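Local coordinates for protein tubulin-specific chaperone (Trypanosoma brucei, PDB 4B6W) that probably binds alpha-tubulin as tubulin-binding cofactor B, a CAP-Gly chaperone represented here by its ubiquitin-like domain, at residues S1-R13 and Q71-L83. Numbering follows the deposited sequence.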
ATOM      1  N   SER A   1      14.002   8.493  -5.176  1.00 41.96           N
ATOM      2  CA  SER A   1      13.563   9.078  -3.857  1.00 40.83           C
ATOM      3  C   SER A   1      12.028   9.160  -3.606  1.00 37.57           C
ATOM      4  O   SER A   1      11.601   9.165  -2.448  1.00 36.18           O
ATOM      5  CB  SER A   1      14.183  10.449  -3.690  1.00 44.06           C
ATOM      6  OG  SER A   1      14.015  10.952  -2.379  1.00 45.09           O
ATOM      7  N   VAL A   2      11.208   9.226  -4.666  1.00 35.60           N
ATOM      8  CA  VAL A   2       9.738   9.150  -4.544  1.00 32.17           C
ATOM      9  C   VAL A   2       9.182   8.226  -5.633  1.00 31.70           C
ATOM     10  O   VAL A   2       9.714   8.206  -6.733  1.00 33.55           O
ATOM     11  CB  VAL A   2       9.065  10.554  -4.702  1.00 32.15           C
ATOM     12  CG1 VAL A   2       7.536  10.431  -4.918  1.00 30.21           C
ATOM     13  CG2 VAL A   2       9.351  11.459  -3.487  1.00 32.02           C
ATOM     14  N   VAL A   3       8.107   7.491  -5.345  1.00 29.74           N
ATOM     15  CA  VAL A   3       7.478   6.583  -6.316  1.00 29.72           C
ATOM     16  C   VAL A   3       6.030   6.928  -6.623  1.00 29.01           C
ATOM     17  O   VAL A   3       5.317   7.457  -5.781  1.00 28.39           O
ATOM     18  CB  VAL A   3       7.524   5.092  -5.850  1.00 29.40           C
ATOM     19  CG1 VAL A   3       8.951   4.532  -6.018  1.00 30.67           C
ATOM     20  CG2 VAL A   3       7.014   4.931  -4.406  1.00 27.68           C
ATOM     21  N   LYS A   4       5.627   6.635  -7.852  1.00 29.80           N
ATOM     22  CA  LYS A   4       4.246   6.707  -8.295  1.00 30.14           C
ATOM     23  C   LYS A   4       3.678   5.293  -8.270  1.00 28.73           C
ATOM     24  O   LYS A   4       4.177   4.430  -8.988  1.00 29.59           O
ATOM     25  CB  LYS A   4       4.175   7.249  -9.732  1.00 33.30           C
ATOM     26  CG  LYS A   4       2.759   7.540 -10.228  1.00 34.35           C
ATOM     27  CD  LYS A   4       2.763   8.073 -11.677  1.00 37.72           C
ATOM     28  CE  LYS A   4       2.785   6.939 -12.684  1.00 39.16           C
ATOM     29  NZ  LYS A   4       1.977   7.247 -13.886  1.00 43.00           N
ATOM     30  N   VAL A   5       2.651   5.051  -7.446  1.00 26.31           N
ATOM     31  CA  VAL A   5       1.997   3.740  -7.382  1.00 24.76           C
ATOM     32  C   VAL A   5       0.474   3.880  -7.510  1.00 25.03           C
ATOM     33  O   VAL A   5      -0.072   4.978  -7.464  1.00 24.56           O
ATOM     34  CB  VAL A   5       2.371   2.982  -6.065  1.00 22.95           C
ATOM     35  CG1 VAL A   5       3.836   2.799  -6.001  1.00 23.00           C
ATOM     36  CG2 VAL A   5       1.901   3.742  -4.801  1.00 22.06           C
ATOM     37  N   SER A   6      -0.219   2.762  -7.699  1.00 25.30           N
ATOM     38  CA  SER A   6      -1.675   2.788  -7.593  1.00 26.29           C
ATOM     39  C   SER A   6      -2.145   2.009  -6.365  1.00 25.38           C
ATOM     40  O   SER A   6      -1.412   1.245  -5.785  1.00 25.27           O
ATOM     41  CB  SER A   6      -2.360   2.300  -8.880  1.00 27.87           C
ATOM     42  OG  SER A   6      -1.773   1.120  -9.355  1.00 28.56           O
ATOM     43  N   LEU A   7      -3.377   2.234  -5.949  1.00 26.57           N
ATOM     44  CA  LEU A   7      -3.900   1.557  -4.776  1.00 26.55           C
ATOM     45  C   LEU A   7      -5.128   0.807  -5.199  1.00 27.93           C
ATOM     46  O   LEU A   7      -5.995   1.361  -5.912  1.00 28.77           O
ATOM     47  CB  LEU A   7      -4.284   2.531  -3.681  1.00 26.69           C
ATOM     48  CG  LEU A   7      -3.261   3.485  -3.096  1.00 26.27           C
ATOM     49  CD1 LEU A   7      -3.953   4.431  -2.094  1.00 26.76           C
ATOM     50  CD2 LEU A   7      -2.153   2.709  -2.432  1.00 25.68           C
ATOM     51  N   THR A   8      -5.179  -0.443  -4.744  1.00 27.22           N
ATOM     52  CA  THR A   8      -6.328  -1.306  -4.870  1.00 28.53           C
ATOM     53  C   THR A   8      -6.761  -1.731  -3.451  1.00 28.12           C
ATOM     54  O   THR A   8      -6.031  -1.529  -2.492  1.00 27.78           O
ATOM     55  CB  THR A   8      -5.996  -2.536  -5.723  1.00 28.81           C
ATOM     56  OG1 THR A   8      -4.912  -3.257  -5.111  1.00 28.29           O
ATOM     57  CG2 THR A   8      -5.593  -2.127  -7.139  1.00 29.87           C
ATOM     58  N   HIS A   9      -7.946  -2.322  -3.342  1.00 28.85           N
ATOM     59  CA  HIS A   9      -8.543  -2.632  -2.049  1.00 29.17           C
ATOM     60  C   HIS A   9      -9.239  -3.977  -2.091  1.00 28.37           C
ATOM     61  O   HIS A   9     -10.104  -4.162  -2.904  1.00 28.84           O
ATOM     62  CB  HIS A   9      -9.570  -1.542  -1.687  1.00 31.19           C
ATOM     63  CG  HIS A   9     -10.097  -1.669  -0.291  1.00 33.74           C
ATOM     64  ND1 HIS A   9     -11.446  -1.659   0.003  1.00 36.60           N
ATOM     65  CD2 HIS A   9      -9.453  -1.826   0.893  1.00 33.35           C
ATOM     66  CE1 HIS A   9     -11.602  -1.803   1.310  1.00 37.76           C
ATOM     67  NE2 HIS A   9     -10.409  -1.925   1.870  1.00 35.34           N
ATOM     68  N   SER A  10      -8.895  -4.883  -1.181  1.00 27.64           N
ATOM     69  CA  SER A  10      -9.441  -6.252  -1.175  1.00 28.38           C
ATOM     70  C   SER A  10     -10.953  -6.372  -0.962  1.00 30.44           C
ATOM     71  O   SER A  10     -11.521  -7.439  -1.228  1.00 31.37           O
ATOM     72  CB  SER A  10      -8.734  -7.118  -0.121  1.00 28.42           C
ATOM     73  OG  SER A  10      -9.144  -6.819   1.199  1.00 29.53           O
ATOM     74  N   ALA A  11     -11.596  -5.302  -0.482  1.00 31.56           N
ATOM     75  CA  ALA A  11     -13.006  -5.319  -0.121  1.00 34.28           C
ATOM     76  C   ALA A  11     -13.805  -4.337  -0.933  1.00 36.17           C
ATOM     77  O   ALA A  11     -14.920  -4.028  -0.568  1.00 38.99           O
ATOM     78  CB  ALA A  11     -13.164  -5.002   1.337  1.00 35.06           C
ATOM     79  N   SER A  12     -13.277  -3.846  -2.047  1.00 36.21           N
ATOM     80  CA  SER A  12     -14.073  -2.960  -2.898  1.00 38.67           C
ATOM     81  C   SER A  12     -13.606  -2.961  -4.334  1.00 39.01           C
ATOM     82  O   SER A  12     -12.561  -3.523  -4.684  1.00 35.63           O
ATOM     83  CB  SER A  12     -14.087  -1.505  -2.346  1.00 39.80           C
ATOM     84  OG  SER A  12     -12.929  -0.753  -2.676  1.00 37.33           O
ATOM     85  N   ARG A  13     -14.395  -2.306  -5.169  1.00 42.58           N
ATOM     86  CA  ARG A  13     -13.971  -2.081  -6.537  1.00 45.35           C
ATOM     87  C   ARG A  13     -13.141  -0.774  -6.715  1.00 45.69           C
ATOM     88  O   ARG A  13     -12.567  -0.555  -7.782  1.00 44.63           O
ATOM     89  CB  ARG A  13     -15.177  -2.139  -7.496  1.00 48.73           C
ATOM     90  CG  ARG A  13     -16.232  -1.105  -7.209  1.00 52.01           C
ATOM     91  CD  ARG A  13     -17.384  -1.206  -8.175  1.00 56.04           C
ATOM     92  NE  ARG A  13     -18.402  -2.150  -7.736  1.00 58.05           N
ATOM     93  CZ  ARG A  13     -19.505  -2.408  -8.431  1.00 61.91           C
ATOM     94  NH1 ARG A  13     -19.710  -1.811  -9.595  1.00 63.44           N
ATOM     95  NH2 ARG A  13     -20.405  -3.271  -7.970  1.00 64.58           N
ATOM     96  N   GLN A  71      11.932  -2.328  -1.863  1.00 34.87           N
ATOM     97  CA  GLN A  71      12.392  -2.131  -3.241  1.00 36.28           C
ATOM     98  C   GLN A  71      11.228  -1.708  -4.151  1.00 34.71           C
ATOM     99  O   GLN A  71      11.173  -2.065  -5.323  1.00 34.92           O
ATOM    100  CB  GLN A  71      13.123  -3.384  -3.769  1.00 38.20           C
ATOM    101  CG  GLN A  71      14.301  -3.833  -2.910  1.00 40.44           C
ATOM    102  CD  GLN A  71      14.937  -5.159  -3.363  1.00 43.12           C
ATOM    103  OE1 GLN A  71      14.327  -6.271  -3.254  1.00 41.59           O
ATOM    104  NE2 GLN A  71      16.195  -5.062  -3.832  1.00 45.03           N
ATOM    105  N   CYS A  72      10.320  -0.905  -3.606  1.00 33.25           N
ATOM    106  CA  CYS A  72       9.225  -0.359  -4.396  1.00 32.39           C
ATOM    107  C   CYS A  72       9.717   0.547  -5.540  1.00 33.54           C
ATOM    108  O   CYS A  72      10.702   1.278  -5.389  1.00 34.37           O
ATOM    109  CB  CYS A  72       8.253   0.373  -3.506  1.00 30.86           C
ATOM    110  SG  CYS A  72       6.749   0.867  -4.337  1.00 30.11           S
ATOM    111  N   ARG A  73       9.042   0.458  -6.687  1.00 33.56           N
ATOM    112  CA  ARG A  73       9.411   1.217  -7.872  1.00 35.99           C
ATOM    113  C   ARG A  73       8.174   1.863  -8.443  1.00 33.99           C
ATOM    114  O   ARG A  73       7.053   1.544  -8.033  1.00 31.72           O
ATOM    115  CB  ARG A  73      10.040   0.329  -8.950  1.00 40.23           C
ATOM    116  CG  ARG A  73      11.224  -0.551  -8.503  1.00 45.15           C
ATOM    117  CD  ARG A  73      12.448   0.246  -8.035  1.00 49.52           C
ATOM    118  NE  ARG A  73      13.562  -0.631  -7.659  1.00 53.60           N
ATOM    119  CZ  ARG A  73      14.345  -1.275  -8.532  1.00 59.67           C
ATOM    120  NH1 ARG A  73      14.151  -1.163  -9.856  1.00 61.68           N
ATOM    121  NH2 ARG A  73      15.334  -2.052  -8.085  1.00 62.93           N
ATOM    122  N   ASP A  74       8.373   2.763  -9.402  1.00 34.47           N
ATOM    123  CA  ASP A  74       7.251   3.366 -10.098  1.00 34.02           C
ATOM    124  C   ASP A  74       6.418   2.278 -10.776  1.00 33.61           C
ATOM    125  O   ASP A  74       6.962   1.293 -11.307  1.00 34.12           O
ATOM    126  CB  ASP A  74       7.720   4.376 -11.144  1.00 36.37           C
ATOM    127  CG  ASP A  74       8.273   5.641 -10.538  1.00 36.62           C
ATOM    128  OD1 ASP A  74       7.590   6.293  -9.759  1.00 35.74           O
ATOM    129  OD2 ASP A  74       9.414   6.011 -10.839  1.00 40.05           O
ATOM    130  N   GLU A  75       5.104   2.476 -10.742  1.00 31.97           N
ATOM    131  CA  GLU A  75       4.119   1.667 -11.456  1.00 32.31           C
ATOM    132  C   GLU A  75       3.782   0.379 -10.728  1.00 29.81           C
ATOM    133  O   GLU A  75       3.053  -0.464 -11.245  1.00 30.11           O
ATOM    134  CB  GLU A  75       4.531   1.401 -12.915  1.00 35.84           C
ATOM    135  CG  GLU A  75       5.277   2.564 -13.653  1.00 39.73           C
ATOM    136  CD  GLU A  75       4.559   3.917 -13.561  1.00 42.19           C
ATOM    137  OE1 GLU A  75       3.308   3.886 -13.385  1.00 41.46           O
ATOM    138  OE2 GLU A  75       5.238   5.006 -13.686  1.00 44.63           O
ATOM    139  N   PHE A  76       4.294   0.249  -9.508  1.00 28.36           N
ATOM    140  CA  PHE A  76       3.985  -0.859  -8.616  1.00 26.39           C
ATOM    141  C   PHE A  76       2.610  -0.605  -8.015  1.00 25.90           C
ATOM    142  O   PHE A  76       2.112   0.515  -8.112  1.00 25.35           O
ATOM    143  CB  PHE A  76       5.022  -0.967  -7.495  1.00 25.47           C
ATOM    144  CG  PHE A  76       6.256  -1.752  -7.855  1.00 26.49           C
ATOM    145  CD1 PHE A  76       6.743  -1.784  -9.147  1.00 28.02           C
ATOM    146  CD2 PHE A  76       6.958  -2.420  -6.871  1.00 26.61           C
ATOM    147  CE1 PHE A  76       7.890  -2.499  -9.455  1.00 29.86           C
ATOM    148  CE2 PHE A  76       8.122  -3.123  -7.163  1.00 28.24           C
ATOM    149  CZ  PHE A  76       8.582  -3.165  -8.456  1.00 29.85           C
ATOM    150  N   VAL A  77       2.019  -1.629  -7.381  1.00 25.01           N
ATOM    151  CA  VAL A  77       0.659  -1.540  -6.881  1.00 24.88           C
ATOM    152  C   VAL A  77       0.675  -1.893  -5.418  1.00 24.95           C
ATOM    153  O   VAL A  77       1.226  -2.933  -5.009  1.00 24.52           O
ATOM    154  CB  VAL A  77      -0.290  -2.496  -7.658  1.00 25.54           C
ATOM    155  CG1 VAL A  77      -1.684  -2.508  -7.064  1.00 24.68           C
ATOM    156  CG2 VAL A  77      -0.342  -2.111  -9.135  1.00 26.20           C
ATOM    157  N   ILE A  78       0.131  -1.002  -4.599  1.00 25.11           N
ATOM    158  CA  ILE A  78      -0.026  -1.328  -3.194  1.00 25.36           C
ATOM    159  C   ILE A  78      -1.475  -1.782  -3.054  1.00 25.92           C
ATOM    160  O   ILE A  78      -2.407  -0.986  -3.310  1.00 25.30           O
ATOM    161  CB  ILE A  78       0.235  -0.130  -2.277  1.00 26.62           C
ATOM    162  CG1 ILE A  78       1.732   0.206  -2.201  1.00 27.08           C
ATOM    163  CG2 ILE A  78      -0.265  -0.430  -0.867  1.00 27.12           C
ATOM    164  CD1 ILE A  78       2.051   1.438  -1.395  1.00 26.10           C
ATOM    165  N   HIS A  79      -1.663  -3.057  -2.685  1.00 26.00           N
ATOM    166  CA  HIS A  79      -2.998  -3.643  -2.528  1.00 26.34           C
ATOM    167  C   HIS A  79      -3.334  -3.690  -1.048  1.00 26.32           C
ATOM    168  O   HIS A  79      -2.558  -4.197  -0.240  1.00 26.75           O
ATOM    169  CB  HIS A  79      -3.047  -5.030  -3.161  1.00 26.47           C
ATOM    170  CG  HIS A  79      -4.342  -5.749  -2.961  1.00 27.69           C
ATOM    171  ND1 HIS A  79      -5.531  -5.317  -3.517  1.00 27.87           N
ATOM    172  CD2 HIS A  79      -4.634  -6.896  -2.290  1.00 28.58           C
ATOM    173  CE1 HIS A  79      -6.496  -6.163  -3.199  1.00 29.07           C
ATOM    174  NE2 HIS A  79      -5.980  -7.132  -2.457  1.00 29.19           N
ATOM    175  N   VAL A  80      -4.482  -3.125  -0.691  1.00 26.65           N
ATOM    176  CA  VAL A  80      -4.890  -3.046   0.709  1.00 27.32           C
ATOM    177  C   VAL A  80      -5.798  -4.234   1.100  1.00 28.21           C
ATOM    178  O   VAL A  80      -6.922  -4.350   0.608  1.00 28.93           O
ATOM    179  CB  VAL A  80      -5.595  -1.684   0.985  1.00 27.94           C
ATOM    180  CG1 VAL A  80      -6.009  -1.563   2.433  1.00 28.68           C
ATOM    181  CG2 VAL A  80      -4.678  -0.531   0.562  1.00 27.40           C
ATOM    182  N   VAL A  81      -5.304  -5.110   1.976  1.00 27.85           N
ATOM    183  CA  VAL A  81      -6.093  -6.221   2.436  1.00 29.69           C
ATOM    184  C   VAL A  81      -6.823  -5.801   3.714  1.00 31.59           C
ATOM    185  O   VAL A  81      -6.213  -5.346   4.662  1.00 31.50           O
ATOM    186  CB  VAL A  81      -5.248  -7.495   2.656  1.00 30.25           C
ATOM    187  CG1 VAL A  81      -6.175  -8.683   2.936  1.00 31.70           C
ATOM    188  CG2 VAL A  81      -4.371  -7.767   1.448  1.00 28.26           C
ATOM    189  N   ASP A  82      -8.142  -5.926   3.692  1.00 33.88           N
ATOM    190  CA  ASP A  82      -9.017  -5.431   4.734  1.00 37.34           C
ATOM    191  C   ASP A  82      -9.324  -6.570   5.702  1.00 40.66           C
ATOM    192  O   ASP A  82      -9.961  -7.563   5.315  1.00 41.82           O
ATOM    193  CB  ASP A  82     -10.315  -4.896   4.121  1.00 39.10           C
ATOM    194  CG  ASP A  82     -11.185  -4.133   5.130  1.00 42.64           C
ATOM    195  OD1 ASP A  82     -11.433  -4.664   6.216  1.00 45.22           O
ATOM    196  OD2 ASP A  82     -11.622  -2.991   4.846  1.00 44.61           O
ATOM    197  N   LEU A  83      -8.881  -6.412   6.948  1.00 43.05           N
ATOM    198  CA  LEU A  83      -9.091  -7.407   8.011  1.00 48.04           C
ATOM    199  C   LEU A  83     -10.153  -7.014   9.069  1.00 52.75           C
ATOM    200  O   LEU A  83     -10.298  -7.716  10.081  1.00 55.21           O
ATOM    201  CB  LEU A  83      -7.764  -7.672   8.740  1.00 48.45           C
ATOM    202  CG  LEU A  83      -6.665  -8.465   8.023  1.00 46.89           C
ATOM    203  CD1 LEU A  83      -6.147  -7.738   6.827  1.00 43.70           C
ATOM    204  CD2 LEU A  83      -5.516  -8.765   9.007  1.00 48.92           C
TER
HETATM  205  O   HOH W   1       0.607   1.333 -10.385  1.00 36.45           O
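The His-79 ring meets Thr-8 at its edge, where ND1 and Thr-8 OG1 share a 2.7 Å hydrogen bond, while Ser-10 N approaches the ring obliquely. On the other sheet face, the His-9 ring has Val-80 CB, Ser-12 CB and Asp-82 OD2 at its edge and Ala-11 N over one face; it stacks with Phe-38. Arg-73 N lies over one face of the Phe-76 ring, offset toward the rim. The two histidines belong to the parallel pairing of strands 2-9 and 77-82, neighbouring inner strands of the ubiquitin-like beta-grasp sheet, 77-82 in the middle. The backbone ladder runs from Ser-6 N–Phe-76 O to Ser-10 N–Val-80 O.

With CG anti to the backbone N (chi1 -172°), the His-9 ring stands off the sheet, and its NE2 edge comes near Asp-82 OD2. The NE2–OD2 bond is weak, and the ring and carboxylate planes lie 61° apart; both atoms also bond to Thr-40 OG1. Leu-7 and Ile-78 lie side by side on this face, Leu-7 CD2 touching Ile-78 CB at 3.7 Å, and Leu-7 and Val-80 pack on Val-34 of helix 27-35. Cys-72 SG extends the apolar row, touching Val-3 CG2 and Val-5 CG1.

The turn from Arg-73 to Phe-76 grips both polar backbone atoms of Lys-4. Asp-74 OD1 accepts its N-H nearly head-on at 2.8 Å, and Glu-75 N donates to its O, while Lys-4 NZ and Glu-75 OE1 form a long salt bridge. A water joins Ser-6 OG to Phe-76 O. At the far end Ser-10 OG accepts a 2.8 Å bond from Asp-82 N.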